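Local coordinates for secreted protein ASP-2 (Necator americanus, PDB 1U53), which is of unknown molecular function but, as a secreted pathogenesis-related-1 protein of the CAP family from a human hookworm, serves as a vaccine antigen, at residues N65-C70 / M156-C161; F72-P77 / E85-S90. One frame throughout, in Å; residues are numbered along the deposited sequence.

Contact 1: residues N65-C70 / M156-C161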
loop_
_atom_site.group_PDB
_atom_site.type_symbol
_atom_site.label_atom_id
_atom_site.label_comp_id
_atom_site.label_asym_id
_atom_site.label_seq_id
_atom_site.Cartn_x
_atom_site.Cartn_y
_atom_site.Cartn_z
ATOM N N ASN A 65 11.467 1.992 12.308
ATOM C CA ASN A 65 12.130 3.152 12.856
ATOM C C ASN A 65 11.129 4.296 13.065
ATOM O O ASN A 65 11.280 5.074 13.988
ATOM C CB ASN A 65 13.248 3.622 11.923
ATOM C CG ASN A 65 14.424 2.671 11.890
ATOM O OD1 ASN A 65 14.521 1.776 12.728
ATOM N ND2 ASN A 65 15.297 2.817 10.886
ATOM N N ASN A 66 10.128 4.413 12.187
ATOM C CA ASN A 66 9.083 5.412 12.373
ATOM C C ASN A 66 8.144 4.970 13.474
ATOM O O ASN A 66 7.974 5.660 14.490
ATOM C CB ASN A 66 8.308 5.595 11.043
ATOM C CG ASN A 66 7.199 6.658 11.124
ATOM O OD1 ASN A 66 6.727 6.990 12.202
ATOM N ND2 ASN A 66 6.776 7.186 9.958
ATOM N N ALA A 67 7.565 3.793 13.299
ATOM C CA ALA A 67 6.578 3.309 14.302
ATOM C C ALA A 67 7.104 3.387 15.724
ATOM O O ALA A 67 6.364 3.777 16.580
ATOM C CB ALA A 67 6.126 1.903 13.976
ATOM N N LYS A 68 8.352 2.989 15.977
ATOM C CA LYS A 68 8.832 2.902 17.359
ATOM C C LYS A 68 8.873 4.250 18.066
ATOM O O LYS A 68 8.936 4.299 19.300
ATOM C CB LYS A 68 10.234 2.291 17.401
ATOM C CG LYS A 68 10.217 0.794 17.109
ATOM C CD LYS A 68 9.666 0.080 18.308
ATOM C CE LYS A 68 9.986 -1.406 18.324
ATOM N NZ LYS A 68 9.112 -2.101 19.318
ATOM N N GLN A 69 8.896 5.360 17.320
ATOM C CA GLN A 69 8.900 6.675 17.985
ATOM C C GLN A 69 7.548 7.074 18.580
ATOM O O GLN A 69 7.466 8.008 19.390
ATOM C CB GLN A 69 9.330 7.757 17.016
ATOM C CG GLN A 69 10.674 7.537 16.377
ATOM C CD GLN A 69 10.942 8.548 15.283
ATOM O OE1 GLN A 69 10.874 9.778 15.510
ATOM N NE2 GLN A 69 11.259 8.058 14.093
ATOM N N CYS A 70 6.476 6.383 18.173
ATOM C CA CYS A 70 5.152 6.552 18.760
ATOM C C CYS A 70 4.658 8.001 18.643
ATOM O O CYS A 70 4.054 8.537 19.554
ATOM C CB CYS A 70 5.144 6.066 20.224
ATOM S SG CYS A 70 5.124 4.254 20.289
ATOM N N MET A 156 -1.904 4.616 21.476
ATOM C CA MET A 156 -2.404 4.290 20.146
ATOM C C MET A 156 -1.728 3.019 19.666
ATOM O O MET A 156 -0.630 2.678 20.118
ATOM C CB MET A 156 -2.099 5.402 19.125
ATOM C CG MET A 156 -0.579 5.622 18.915
ATOM S SD MET A 156 -0.323 6.851 17.608
ATOM C CE MET A 156 1.412 7.168 17.897
ATOM N N CYS A 157 -2.376 2.349 18.729
ATOM C CA CYS A 157 -1.736 1.267 17.996
ATOM C C CYS A 157 -1.299 1.975 16.719
ATOM O O CYS A 157 -2.153 2.545 16.032
ATOM C CB CYS A 157 -2.744 0.153 17.676
ATOM S SG CYS A 157 -2.018 -1.119 16.595
ATOM N N TYR A 158 0.016 2.010 16.433
ATOM C CA TYR A 158 0.538 2.847 15.352
ATOM C C TYR A 158 1.129 1.957 14.254
ATOM O O TYR A 158 1.968 1.097 14.525
ATOM C CB TYR A 158 1.589 3.810 15.933
ATOM C CG TYR A 158 2.236 4.748 14.953
ATOM C CD1 TYR A 158 1.492 5.349 13.923
ATOM C CD2 TYR A 158 3.560 5.123 15.098
ATOM C CE1 TYR A 158 2.081 6.239 13.017
ATOM C CE2 TYR A 158 4.172 5.995 14.172
ATOM C CZ TYR A 158 3.432 6.555 13.151
ATOM O OH TYR A 158 4.040 7.432 12.274
ATOM N N VAL A 159 0.640 2.143 13.016
ATOM C CA VAL A 159 0.998 1.262 11.896
ATOM C C VAL A 159 1.677 2.103 10.860
ATOM O O VAL A 159 1.147 3.140 10.437
ATOM C CB VAL A 159 -0.268 0.678 11.244
ATOM C CG1 VAL A 159 0.047 -0.143 10.005
ATOM C CG2 VAL A 159 -1.068 -0.152 12.291
ATOM N N VAL A 160 2.802 1.621 10.390
ATOM C CA VAL A 160 3.502 2.272 9.302
ATOM C C VAL A 160 3.839 1.225 8.267
ATOM O O VAL A 160 4.436 0.208 8.590
ATOM C CB VAL A 160 4.822 2.882 9.847
ATOM C CG1 VAL A 160 5.648 3.562 8.727
ATOM C CG2 VAL A 160 4.528 3.920 10.904
ATOM N N CYS A 161 3.481 1.473 6.997
ATOM C CA CYS A 161 4.019 0.667 5.888
ATOM C C CYS A 161 4.914 1.528 4.996
ATOM O O CYS A 161 4.608 2.705 4.779
ATOM C CB CYS A 161 2.897 0.144 4.993
ATOM S SG CYS A 161 2.021 -1.264 5.732
#

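Contact 2: residues F72-P77 / E85-S90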
loop_
_atom_site.group_PDB
_atom_site.type_symbol
_atom_site.label_atom_id
_atom_site.label_comp_id
_atom_site.label_asym_id
_atom_site.label_seq_id
_atom_site.Cartn_x
_atom_site.Cartn_y
_atom_site.Cartn_z
ATOM N N PHE A 72 2.538 10.047 15.626
ATOM C CA PHE A 72 1.828 9.859 14.346
ATOM C C PHE A 72 2.320 10.911 13.354
ATOM O O PHE A 72 1.821 12.046 13.343
ATOM C CB PHE A 72 0.321 10.019 14.574
ATOM C CG PHE A 72 -0.529 9.704 13.352
ATOM C CD1 PHE A 72 -0.715 8.397 12.922
ATOM C CD2 PHE A 72 -1.133 10.717 12.628
ATOM C CE1 PHE A 72 -1.497 8.139 11.802
ATOM C CE2 PHE A 72 -1.936 10.455 11.502
ATOM C CZ PHE A 72 -2.094 9.170 11.077
ATOM N N LYS A 73 3.308 10.552 12.529
ATOM C CA LYS A 73 3.896 11.532 11.623
ATOM C C LYS A 73 4.648 10.810 10.525
ATOM O O LYS A 73 5.347 9.826 10.767
ATOM C CB LYS A 73 4.887 12.438 12.392
ATOM C CG LYS A 73 5.269 13.704 11.603
ATOM C CD LYS A 73 6.446 14.433 12.263
ATOM C CE LYS A 73 6.804 15.699 11.468
ATOM N NZ LYS A 73 5.588 16.487 11.102
ATOM N N HIS A 74 4.525 11.336 9.321
ATOM C CA HIS A 74 5.378 10.870 8.230
ATOM C C HIS A 74 6.844 11.118 8.531
ATOM O O HIS A 74 7.218 12.152 9.110
ATOM C CB HIS A 74 4.968 11.534 6.909
ATOM C CG HIS A 74 3.837 10.830 6.246
ATOM N ND1 HIS A 74 2.559 11.344 6.207
ATOM C CD2 HIS A 74 3.773 9.610 5.661
ATOM C CE1 HIS A 74 1.766 10.483 5.587
ATOM N NE2 HIS A 74 2.487 9.435 5.231
ATOM N N SER A 75 7.671 10.180 8.085
ATOM C CA SER A 75 9.115 10.299 8.205
ATOM C C SER A 75 9.684 11.163 7.099
ATOM O O SER A 75 9.123 11.312 5.998
ATOM C CB SER A 75 9.786 8.894 8.155
ATOM O OG SER A 75 9.401 8.194 6.967
ATOM N N GLN A 76 10.832 11.739 7.410
ATOM C CA GLN A 76 11.507 12.522 6.416
ATOM C C GLN A 76 12.175 11.583 5.417
ATOM O O GLN A 76 12.535 10.464 5.762
ATOM C CB GLN A 76 12.550 13.363 7.142
ATOM C CG GLN A 76 11.928 14.522 7.896
ATOM C CD GLN A 76 11.744 15.715 6.968
ATOM O OE1 GLN A 76 10.630 16.061 6.600
ATOM N NE2 GLN A 76 12.859 16.340 6.573
ATOM N N PRO A 77 12.316 12.010 4.151
ATOM C CA PRO A 77 12.845 11.130 3.120
ATOM C C PRO A 77 14.187 10.437 3.416
ATOM O O PRO A 77 14.342 9.288 3.021
ATOM C CB PRO A 77 12.938 12.056 1.894
ATOM C CG PRO A 77 11.746 12.962 2.097
ATOM C CD PRO A 77 11.860 13.294 3.584
ATOM N N GLU A 85 5.374 5.912 1.879
ATOM C CA GLU A 85 4.976 5.598 3.244
ATOM C C GLU A 85 3.489 5.893 3.454
ATOM O O GLU A 85 2.983 6.974 3.023
ATOM C CB GLU A 85 5.759 6.468 4.210
ATOM C CG GLU A 85 5.454 6.183 5.725
ATOM C CD GLU A 85 6.327 7.082 6.581
ATOM O OE1 GLU A 85 6.053 8.313 6.624
ATOM O OE2 GLU A 85 7.347 6.583 7.118
ATOM N N ASN A 86 2.799 4.961 4.127
ATOM C CA ASN A 86 1.399 5.187 4.582
ATOM C C ASN A 86 1.388 4.988 6.072
ATOM O O ASN A 86 2.035 4.086 6.586
ATOM C CB ASN A 86 0.467 4.130 4.002
ATOM C CG ASN A 86 0.038 4.455 2.581
ATOM O OD1 ASN A 86 0.014 5.643 2.220
ATOM N ND2 ASN A 86 -0.406 3.448 1.818
ATOM N N ILE A 87 0.657 5.851 6.791
ATOM C CA ILE A 87 0.604 5.671 8.251
ATOM C C ILE A 87 -0.857 5.562 8.719
ATOM O O ILE A 87 -1.789 6.019 8.020
ATOM C CB ILE A 87 1.322 6.816 9.015
ATOM C CG1 ILE A 87 0.648 8.162 8.752
ATOM C CG2 ILE A 87 2.815 6.811 8.671
ATOM C CD1 ILE A 87 1.313 9.320 9.548
ATOM N N PHE A 88 -1.077 4.889 9.855
ATOM C CA PHE A 88 -2.449 4.663 10.355
ATOM C C PHE A 88 -2.381 4.558 11.856
ATOM O O PHE A 88 -1.379 4.080 12.406
ATOM C CB PHE A 88 -3.030 3.350 9.785
ATOM C CG PHE A 88 -4.313 2.865 10.454
ATOM C CD1 PHE A 88 -5.548 3.318 10.043
ATOM C CD2 PHE A 88 -4.249 1.929 11.483
ATOM C CE1 PHE A 88 -6.748 2.834 10.667
ATOM C CE2 PHE A 88 -5.428 1.462 12.138
ATOM C CZ PHE A 88 -6.677 1.936 11.702
ATOM N N MET A 89 -3.432 4.994 12.537
ATOM C CA MET A 89 -3.449 4.733 13.985
ATOM C C MET A 89 -4.864 4.405 14.433
ATOM O O MET A 89 -5.857 4.868 13.847
ATOM C CB MET A 89 -2.927 5.915 14.791
ATOM C CG MET A 89 -3.760 7.187 14.596
ATOM S SD MET A 89 -3.144 8.498 15.655
ATOM C CE MET A 89 -3.891 8.032 17.174
ATOM N N SER A 90 -4.917 3.625 15.520
ATOM C CA SER A 90 -6.154 3.338 16.220
ATOM C C SER A 90 -5.955 3.633 17.699
ATOM O O SER A 90 -4.880 3.467 18.220
ATOM C CB SER A 90 -6.437 1.837 16.099
ATOM O OG SER A 90 -7.455 1.433 16.988
#

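Contact 1: residues N65-C70 / M156-C161
Y158 gives the hydrogen of its OH to N66 OD1 in a short hydrogen bond of 2.7 Å. The donor lies tilted 34° out of the amide's carbonyl plane, and the amide and ring planes are turned 65° apart. The ring edge slides in beside the backbone: CD2 comes 3.4 Å from A67 O, while C70 N gives that oxygen a hydrogen bond that closes a type I turn. Over one face of the ring, toward its rim, sits V160 CG2. The same methyl packs 4.0 Å from A67 CB and 3.8 Å from N66 CG. Alanine suits this place because its lone methyl lets the helix come close, with the A67 and V160 CA atoms 6.0 Å apart. At the close of the turn, M156 CE touches C70 O at 3.4 Å; C70 itself has positive phi and is tied to C153 by a disulfide.

With CG anti to the backbone N (chi1 -179°), N66 carries its amide carbon toward the strand; there ND2 bonds E85 OE2 and K73 O, while Y158 OH also bonds K73 N. An asparagine suits a buried place that needs both a donor and an acceptor.

Helix 57-67 thus packs on one face of the sheet against strand 157-164, whereas C157, V159 and C161 reach helix 97-109 across the other face, as in the alpha-beta-alpha sandwich of CAP proteins.

Contact 2: residues F72-P77 / E85-S90
I87 sets a single methyl, CD1, over the faces of two aromatic rings at once: it stands 3.8 Å from the centroid of F72, only 12° off the ring normal, and 4.2 Å from that of H74. Both are CH-pi contacts. Its CG1 lies between the backbone N and carbonyl carbon (chi1 62°) and touches F72 CE1 at 3.7 Å. The opposite face of the F72 ring takes M89 SD, 4.0 Å from the centroid, a Met-aromatic contact. Isoleucine, branched at CB, holds CD1 over one face, while the more pliable methionine brings a polarisable sulfur to the other.

The loop runs nearly antiparallel to strand 84-90, an outermost strand of the mixed CAP sheet, but with F72 and M89 CA atoms 7.4 Å apart it is side chains that bridge the gap.

At the other end the chemistry turns polar. S75 OG donates to E85 OE2 at 2.6 Å, meeting the carboxylate on its syn side, 33° out of its plane, and H74 NE2 makes a weak bond to E85 O at 3.3 Å. E85 reaches the loop on an extended chain, and its buried OE2 is also gripped by Q162 NE2.

Strands 157-164 and 84-90 are neighbours in one sheet, joined by backbone bonds such as V159 N to F88 O at 2.9 Å, so the two contacts lie on adjacent strands. Contact 1 is buried, holding helix 57-67 and the turn after it on an inner strand through a tyrosine ring, small aliphatic groups and one short polar bond. Contact 2, nested inside the loop that contact 1 closes, is only partly buried; there exposed aromatics of an irregular segment lie on an outermost strand, and the two segments bury more area (445 Å² against 298 Å²). N66 and E85 put their polar groups in one cluster; beside it Y158 packs on I87 and M156 on M89.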